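Membrane protein, putative (Geobacter sulfurreducens PCA, PDB 2QYB) is of uncharacterised function, possibly combining transmembrane transport with phosphatase activity, the part crystallised here being its GAF domain. Local coordinates at residues 37-41 and 63-67; 117-123 and 153-157. All blocks are in the same frame, centred on the assembly; numbering follows the deposited sequence.

Contact 1 (37-41 and 63-67)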
ATOM      1  N   LEU A  37      -7.080   2.964  12.650  1.00 33.88           N
ATOM      2  CA  LEU A  37      -7.102   2.078  11.478  1.00 33.15           C
ATOM      3  C   LEU A  37      -8.205   2.547  10.561  1.00 31.40           C
ATOM      4  O   LEU A  37      -9.208   3.045  11.044  1.00 29.70           O
ATOM      5  CB  LEU A  37      -7.309   0.616  11.893  1.00 32.76           C
ATOM      6  CG  LEU A  37      -7.385  -0.449  10.781  1.00 33.61           C
ATOM      7  CD1 LEU A  37      -6.088  -0.652   9.975  1.00 33.49           C
ATOM      8  CD2 LEU A  37      -7.806  -1.779  11.436  1.00 34.46           C
ATOM      9  N   ALA A  38      -7.960   2.419   9.252  1.00 30.05           N
ATOM     10  CA  ALA A  38      -8.890   2.785   8.207  1.00 29.10           C
ATOM     11  C   ALA A  38      -8.723   1.764   7.094  1.00 28.70           C
ATOM     12  O   ALA A  38      -7.613   1.427   6.739  1.00 28.21           O
ATOM     13  CB  ALA A  38      -8.618   4.241   7.668  1.00 27.94           C
ATOM     14  N   VAL A  39      -9.824   1.309   6.519  1.00 28.72           N
ATOM     15  CA  VAL A  39      -9.785   0.313   5.462  1.00 29.15           C
ATOM     16  C   VAL A  39     -10.744   0.783   4.355  1.00 29.36           C
ATOM     17  O   VAL A  39     -11.813   1.279   4.649  1.00 30.30           O
ATOM     18  CB  VAL A  39     -10.160  -1.150   5.986  1.00 29.39           C
ATOM     19  CG1 VAL A  39      -9.924  -2.188   4.940  1.00 28.01           C
ATOM     20  CG2 VAL A  39      -9.384  -1.531   7.240  1.00 26.61           C
ATOM     21  N   ILE A  40     -10.322   0.685   3.098  1.00 29.26           N
ATOM     22  CA  ILE A  40     -11.238   0.774   1.940  1.00 29.25           C
ATOM     23  C   ILE A  40     -11.422  -0.661   1.364  1.00 29.47           C
ATOM     24  O   ILE A  40     -10.447  -1.355   1.107  1.00 29.64           O
ATOM     25  CB  ILE A  40     -10.687   1.709   0.844  1.00 28.62           C
ATOM     26  CG1 ILE A  40     -10.712   3.161   1.313  1.00 29.10           C
ATOM     27  CG2 ILE A  40     -11.461   1.557  -0.470  1.00 29.62           C
ATOM     28  CD1 ILE A  40      -9.699   4.046   0.595  1.00 27.10           C
ATOM     29  N   ARG A  41     -12.668  -1.081   1.191  1.00 30.05           N
ATOM     30  CA  ARG A  41     -12.996  -2.267   0.435  1.00 31.14           C
ATOM     31  C   ARG A  41     -13.781  -1.866  -0.817  1.00 31.88           C
ATOM     32  O   ARG A  41     -14.601  -0.940  -0.768  1.00 31.21           O
ATOM     33  CB  ARG A  41     -13.843  -3.236   1.256  1.00 30.59           C
ATOM     34  CG  ARG A  41     -13.148  -3.721   2.482  1.00 31.69           C
ATOM     35  CD  ARG A  41     -14.031  -4.711   3.198  1.00 32.63           C
ATOM     36  NE  ARG A  41     -13.305  -5.415   4.254  1.00 34.30           N
ATOM     37  CZ  ARG A  41     -12.982  -4.885   5.439  1.00 34.49           C
ATOM     38  NH1 ARG A  41     -13.280  -3.624   5.746  1.00 34.67           N
ATOM     39  NH2 ARG A  41     -12.327  -5.608   6.326  1.00 34.68           N
ATOM     40  N   ALA A  63     -10.510  -6.572  12.018  1.00 46.68           N
ATOM     41  CA  ALA A  63     -11.023  -5.549  11.139  1.00 45.42           C
ATOM     42  C   ALA A  63     -10.469  -5.677   9.707  1.00 45.05           C
ATOM     43  O   ALA A  63     -10.724  -4.800   8.873  1.00 43.53           O
ATOM     44  CB  ALA A  63     -10.696  -4.170  11.736  1.00 45.01           C
ATOM     45  N   GLY A  64      -9.784  -6.782   9.387  1.00 44.76           N
ATOM     46  CA  GLY A  64      -8.970  -6.835   8.151  1.00 44.97           C
ATOM     47  C   GLY A  64      -9.288  -7.753   6.951  1.00 45.19           C
ATOM     48  O   GLY A  64      -8.482  -7.775   5.942  1.00 45.21           O
ATOM     49  N   LYS A  65     -10.399  -8.506   7.011  1.00 43.95           N
ATOM     50  CA  LYS A  65     -10.657  -9.533   5.981  1.00 44.07           C
ATOM     51  C   LYS A  65     -11.533  -9.062   4.805  1.00 44.32           C
ATOM     52  O   LYS A  65     -12.099  -8.001   4.827  1.00 43.41           O
ATOM     53  CB  LYS A  65     -11.268 -10.781   6.621  1.00 43.69           C
ATOM     54  CG  LYS A  65     -10.348 -11.424   7.657  1.00 44.26           C
ATOM     55  CD  LYS A  65     -11.105 -12.262   8.661  1.00 43.63           C
ATOM     56  CE  LYS A  65     -10.158 -12.945   9.635  1.00 43.88           C
ATOM     57  NZ  LYS A  65     -10.566 -14.360   9.922  1.00 44.05           N
ATOM     58  N   ASP A  66     -11.659  -9.899   3.786  1.00 45.17           N
ATOM     59  CA  ASP A  66     -12.612  -9.669   2.727  1.00 46.33           C
ATOM     60  C   ASP A  66     -14.021 -10.107   3.153  1.00 46.99           C
ATOM     61  O   ASP A  66     -14.159 -11.090   3.888  1.00 47.14           O
ATOM     62  CB  ASP A  66     -12.144 -10.419   1.478  1.00 46.39           C
ATOM     63  CG  ASP A  66     -10.856  -9.839   0.898  1.00 45.13           C
ATOM     64  OD1 ASP A  66     -10.429  -8.728   1.302  1.00 40.94           O
ATOM     65  OD2 ASP A  66     -10.282 -10.513   0.027  1.00 43.74           O
ATOM     66  N   TRP A  67     -15.058  -9.376   2.722  1.00 47.71           N
ATOM     67  CA  TRP A  67     -16.442  -9.692   3.126  1.00 48.41           C
ATOM     68  C   TRP A  67     -17.447  -9.847   1.978  1.00 49.32           C
ATOM     69  O   TRP A  67     -17.643  -8.941   1.141  1.00 48.22           O
ATOM     70  CB  TRP A  67     -16.959  -8.663   4.159  1.00 49.83           C
ATOM     71  CG  TRP A  67     -16.175  -8.781   5.426  1.00 51.66           C
ATOM     72  CD1 TRP A  67     -15.021  -8.128   5.729  1.00 52.54           C
ATOM     73  CD2 TRP A  67     -16.419  -9.692   6.514  1.00 52.50           C
ATOM     74  NE1 TRP A  67     -14.550  -8.535   6.938  1.00 53.17           N
ATOM     75  CE2 TRP A  67     -15.392  -9.486   7.459  1.00 52.86           C
ATOM     76  CE3 TRP A  67     -17.420 -10.639   6.790  1.00 52.80           C
ATOM     77  CZ2 TRP A  67     -15.301 -10.220   8.664  1.00 52.53           C
ATOM     78  CZ3 TRP A  67     -17.353 -11.354   8.012  1.00 52.96           C
ATOM     79  CH2 TRP A  67     -16.290 -11.139   8.928  1.00 51.98           C
TER

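Contact 2 (117-123 and 153-157)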
ATOM      1  N   ARG A 117     -21.065   7.133  -5.669  1.00 41.87           N
ATOM      2  CA  ARG A 117     -21.410   8.376  -6.299  1.00 43.38           C
ATOM      3  C   ARG A 117     -22.858   8.735  -5.889  1.00 43.15           C
ATOM      4  O   ARG A 117     -23.698   7.847  -5.655  1.00 42.42           O
ATOM      5  CB  ARG A 117     -21.245   8.209  -7.794  1.00 44.26           C
ATOM      6  CG  ARG A 117     -21.160   9.476  -8.524  1.00 49.38           C
ATOM      7  CD  ARG A 117     -19.834  10.193  -8.335  1.00 53.58           C
ATOM      8  NE  ARG A 117     -19.800  11.381  -9.210  1.00 56.16           N
ATOM      9  CZ  ARG A 117     -20.479  12.521  -9.003  1.00 57.35           C
ATOM     10  NH1 ARG A 117     -21.270  12.670  -7.933  1.00 57.01           N
ATOM     11  NH2 ARG A 117     -20.360  13.536  -9.874  1.00 57.10           N
ATOM     12  N   LYS A 118     -23.119  10.041  -5.760  1.00 43.11           N
ATOM     13  CA  LYS A 118     -24.461  10.573  -5.450  1.00 43.14           C
ATOM     14  C   LYS A 118     -25.568   9.963  -6.318  1.00 42.85           C
ATOM     15  O   LYS A 118     -25.549  10.112  -7.536  1.00 42.15           O
ATOM     16  CB  LYS A 118     -24.484  12.101  -5.641  1.00 43.23           C
ATOM     17  CG  LYS A 118     -25.756  12.791  -5.122  1.00 43.41           C
ATOM     18  CD  LYS A 118     -25.610  14.345  -5.047  1.00 43.41           C
ATOM     19  CE  LYS A 118     -26.208  15.100  -6.252  1.00 43.48           C
ATOM     20  NZ  LYS A 118     -25.850  16.583  -6.248  1.00 42.82           N
ATOM     21  N   GLY A 119     -26.528   9.294  -5.679  1.00 42.74           N
ATOM     22  CA  GLY A 119     -27.668   8.681  -6.386  1.00 42.49           C
ATOM     23  C   GLY A 119     -27.382   7.324  -7.030  1.00 42.47           C
ATOM     24  O   GLY A 119     -28.185   6.830  -7.821  1.00 41.92           O
ATOM     25  N   GLU A 120     -26.227   6.732  -6.710  1.00 42.24           N
ATOM     26  CA  GLU A 120     -25.814   5.473  -7.310  1.00 42.21           C
ATOM     27  C   GLU A 120     -25.507   4.449  -6.266  1.00 40.45           C
ATOM     28  O   GLU A 120     -25.131   4.802  -5.171  1.00 40.07           O
ATOM     29  CB  GLU A 120     -24.560   5.646  -8.152  1.00 42.27           C
ATOM     30  CG  GLU A 120     -24.862   6.101  -9.533  1.00 44.47           C
ATOM     31  CD  GLU A 120     -23.628   6.588 -10.252  1.00 44.65           C
ATOM     32  OE1 GLU A 120     -22.557   5.929 -10.076  1.00 50.53           O
ATOM     33  OE2 GLU A 120     -23.742   7.623 -10.958  1.00 45.25           O
ATOM     34  N   PRO A 121     -25.628   3.168  -6.643  1.00 39.25           N
ATOM     35  CA  PRO A 121     -25.424   2.118  -5.686  1.00 38.38           C
ATOM     36  C   PRO A 121     -23.956   2.093  -5.261  1.00 37.46           C
ATOM     37  O   PRO A 121     -23.082   2.305  -6.081  1.00 37.47           O
ATOM     38  CB  PRO A 121     -25.828   0.829  -6.441  1.00 38.68           C
ATOM     39  CG  PRO A 121     -26.274   1.245  -7.829  1.00 38.80           C
ATOM     40  CD  PRO A 121     -25.926   2.670  -8.014  1.00 39.21           C
ATOM     41  N   PRO A 122     -23.700   1.854  -3.978  1.00 36.63           N
ATOM     42  CA  PRO A 122     -22.362   1.810  -3.462  1.00 36.83           C
ATOM     43  C   PRO A 122     -21.562   0.709  -4.105  1.00 36.16           C
ATOM     44  O   PRO A 122     -22.126  -0.347  -4.441  1.00 36.15           O
ATOM     45  CB  PRO A 122     -22.554   1.533  -1.959  1.00 36.65           C
ATOM     46  CG  PRO A 122     -23.858   0.903  -1.846  1.00 37.22           C
ATOM     47  CD  PRO A 122     -24.689   1.592  -2.919  1.00 37.57           C
ATOM     48  N   PHE A 123     -20.278   0.990  -4.292  1.00 35.22           N
ATOM     49  CA  PHE A 123     -19.351   0.008  -4.818  1.00 35.19           C
ATOM     50  C   PHE A 123     -18.187  -0.345  -3.884  1.00 33.82           C
ATOM     51  O   PHE A 123     -17.268  -1.076  -4.284  1.00 31.66           O
ATOM     52  CB  PHE A 123     -18.861   0.400  -6.216  1.00 36.59           C
ATOM     53  CG  PHE A 123     -18.239   1.762  -6.312  1.00 38.31           C
ATOM     54  CD1 PHE A 123     -18.899   2.789  -6.980  1.00 41.16           C
ATOM     55  CD2 PHE A 123     -16.985   2.002  -5.821  1.00 39.81           C
ATOM     56  CE1 PHE A 123     -18.327   4.037  -7.113  1.00 40.60           C
ATOM     57  CE2 PHE A 123     -16.412   3.253  -5.958  1.00 40.67           C
ATOM     58  CZ  PHE A 123     -17.083   4.260  -6.592  1.00 39.67           C
ATOM     59  N   ALA A 153     -15.117   7.645  -4.141  1.00 34.62           N
ATOM     60  CA  ALA A 153     -16.050   7.149  -5.157  1.00 35.58           C
ATOM     61  C   ALA A 153     -15.748   7.762  -6.540  1.00 36.73           C
ATOM     62  O   ALA A 153     -15.753   7.076  -7.606  1.00 35.94           O
ATOM     63  CB  ALA A 153     -17.494   7.429  -4.752  1.00 34.73           C
ATOM     64  N   GLN A 154     -15.462   9.055  -6.521  1.00 37.73           N
ATOM     65  CA  GLN A 154     -15.171   9.727  -7.757  1.00 39.08           C
ATOM     66  C   GLN A 154     -13.932   9.153  -8.427  1.00 39.46           C
ATOM     67  O   GLN A 154     -13.950   8.861  -9.637  1.00 39.55           O
ATOM     68  CB  GLN A 154     -14.987  11.216  -7.536  1.00 39.40           C
ATOM     69  CG  GLN A 154     -14.912  11.978  -8.824  1.00 41.70           C
ATOM     70  CD  GLN A 154     -16.153  11.783  -9.670  1.00 44.33           C
ATOM     71  OE1 GLN A 154     -17.079  12.598  -9.604  1.00 46.75           O
ATOM     72  NE2 GLN A 154     -16.197  10.686 -10.454  1.00 43.59           N
ATOM     73  N   ALA A 155     -12.867   8.995  -7.632  1.00 39.66           N
ATOM     74  CA  ALA A 155     -11.576   8.529  -8.135  1.00 39.58           C
ATOM     75  C   ALA A 155     -11.670   7.119  -8.727  1.00 40.41           C
ATOM     76  O   ALA A 155     -11.030   6.819  -9.734  1.00 41.01           O
ATOM     77  CB  ALA A 155     -10.549   8.583  -7.032  1.00 38.56           C
ATOM     78  N   VAL A 156     -12.454   6.240  -8.101  1.00 41.18           N
ATOM     79  CA  VAL A 156     -12.634   4.868  -8.612  1.00 41.63           C
ATOM     80  C   VAL A 156     -13.324   4.868  -9.984  1.00 42.49           C
ATOM     81  O   VAL A 156     -12.824   4.277 -10.964  1.00 42.67           O
ATOM     82  CB  VAL A 156     -13.459   4.016  -7.626  1.00 41.37           C
ATOM     83  CG1 VAL A 156     -13.868   2.701  -8.256  1.00 41.42           C
ATOM     84  CG2 VAL A 156     -12.657   3.778  -6.341  1.00 41.73           C
ATOM     85  N   LYS A 157     -14.484   5.519 -10.031  1.00 43.35           N
ATOM     86  CA  LYS A 157     -15.225   5.719 -11.262  1.00 44.07           C
ATOM     87  C   LYS A 157     -14.336   6.261 -12.396  1.00 44.75           C
ATOM     88  O   LYS A 157     -14.448   5.788 -13.531  1.00 44.28           O
ATOM     89  CB  LYS A 157     -16.444   6.627 -11.024  1.00 44.21           C
ATOM     90  CG  LYS A 157     -17.795   5.860 -11.003  1.00 44.98           C
ATOM     91  CD  LYS A 157     -19.041   6.786 -10.744  1.00 45.32           C
ATOM     92  CE  LYS A 157     -19.519   7.593 -11.965  1.00 44.45           C
ATOM     93  NZ  LYS A 157     -20.112   8.850 -11.495  1.00 42.74           N
TER

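Contact 1 (37-41 and 63-67)
With CG beside its backbone N (chi1 -61°) and the chain extended from CG to NE, R41 reaches from the strand and brings its guanidinium edge against the backbone of 63-67. The grip is side-on: K65 O accepts from R41 NE at 2.9 Å and from R41 NH2 at 2.8 Å, lying almost exactly in the guanidinium plane. R41 NH2 donates a second time, to A63 O at 3.1 Å, from above the plane of that carbonyl. R41 NE also meets W67 CD1 (3.5 Å) at the indole edge; the planes are 65° apart, so the ring does not stack on the cation. Further back, L37 CD2 packs 3.8 Å from A63 CB, a methyl small enough to sit close over the strand.

L37, V39 and R41 turn toward this loop of the GAF domain, while A38 and I40 pack on helix 10-32 behind the sheet. D66 is held separately by R50 and the amide of V51. Arginine suits its place because its coplanar N-H groups can serve two carbonyls at once. Because both acceptors are main-chain carbonyls, these bonds do not depend on which side chains A63 and K65 carry, and the carbonyl dipoles probably help to offset the charge of the buried arginine.

Contact 2 (117-123 and 153-157)
At the edge of the F123 ring, near its plane, lies A153 O, 3.3 Å from F123 CZ, while V156 CG1 comes in obliquely, 3.5 Å from F123 CE2. The other flat pair, the R117 guanidinium and the Q154 amide, cross with planes 83° apart, Q154 OE1 lying 3.0 Å from R117 NE. These residues fasten the hairpin between strands 109-115 and 124-130 of the GAF domain to its C-terminal helix. The hairpin loop contains a type II beta turn from R117 to E120, where G119 suits the positive phi.

F123 takes the crowded position between its backbone N and carbonyl carbon (chi1 55°), which aims the ring at the helix; I115 and L42 pack on it too. A153, a residue with only a methyl, allows the close approach of both F123 and the R117 backbone. V156 also packs on M12 of the second subunit.

Nearer the surface, K157 crosses R117 at about a right angle, and K157 NZ comes within 3.4 Å of R117 NE, a like-charge approach probably tempered by E120, whose OE2 makes a long salt bridge of 3.9 Å with K157 NZ. Putting an alanine in place of R117 would probably leave Q154 OE1 without the guanidinium beside it, its amide freer to turn, and take away the CG and CD methylenes that lie against K157 NZ. Within the turn, E120 N donates to R117 O at 3.0 Å.

From the N terminus, the chain runs through helix 10-32 into strand 37-43, turns back along strand 49-56, and then closes contact 1 as the loop at 63-67 returns to the first strand. Contact 2 opens only later, after strand 109-115, and is closed by helix 139-158 once strand 124-130 has been laid down. The two closures therefore stand in series, neither nested nor crossed, with centres 18 Å apart and nearest atoms about 4 Å apart. The sheet links them: strands 37-43 and 124-130 are neighbours in it. Contact 1 ties a loop to its interior, and contact 2 ties a hairpin at its end to the last helix.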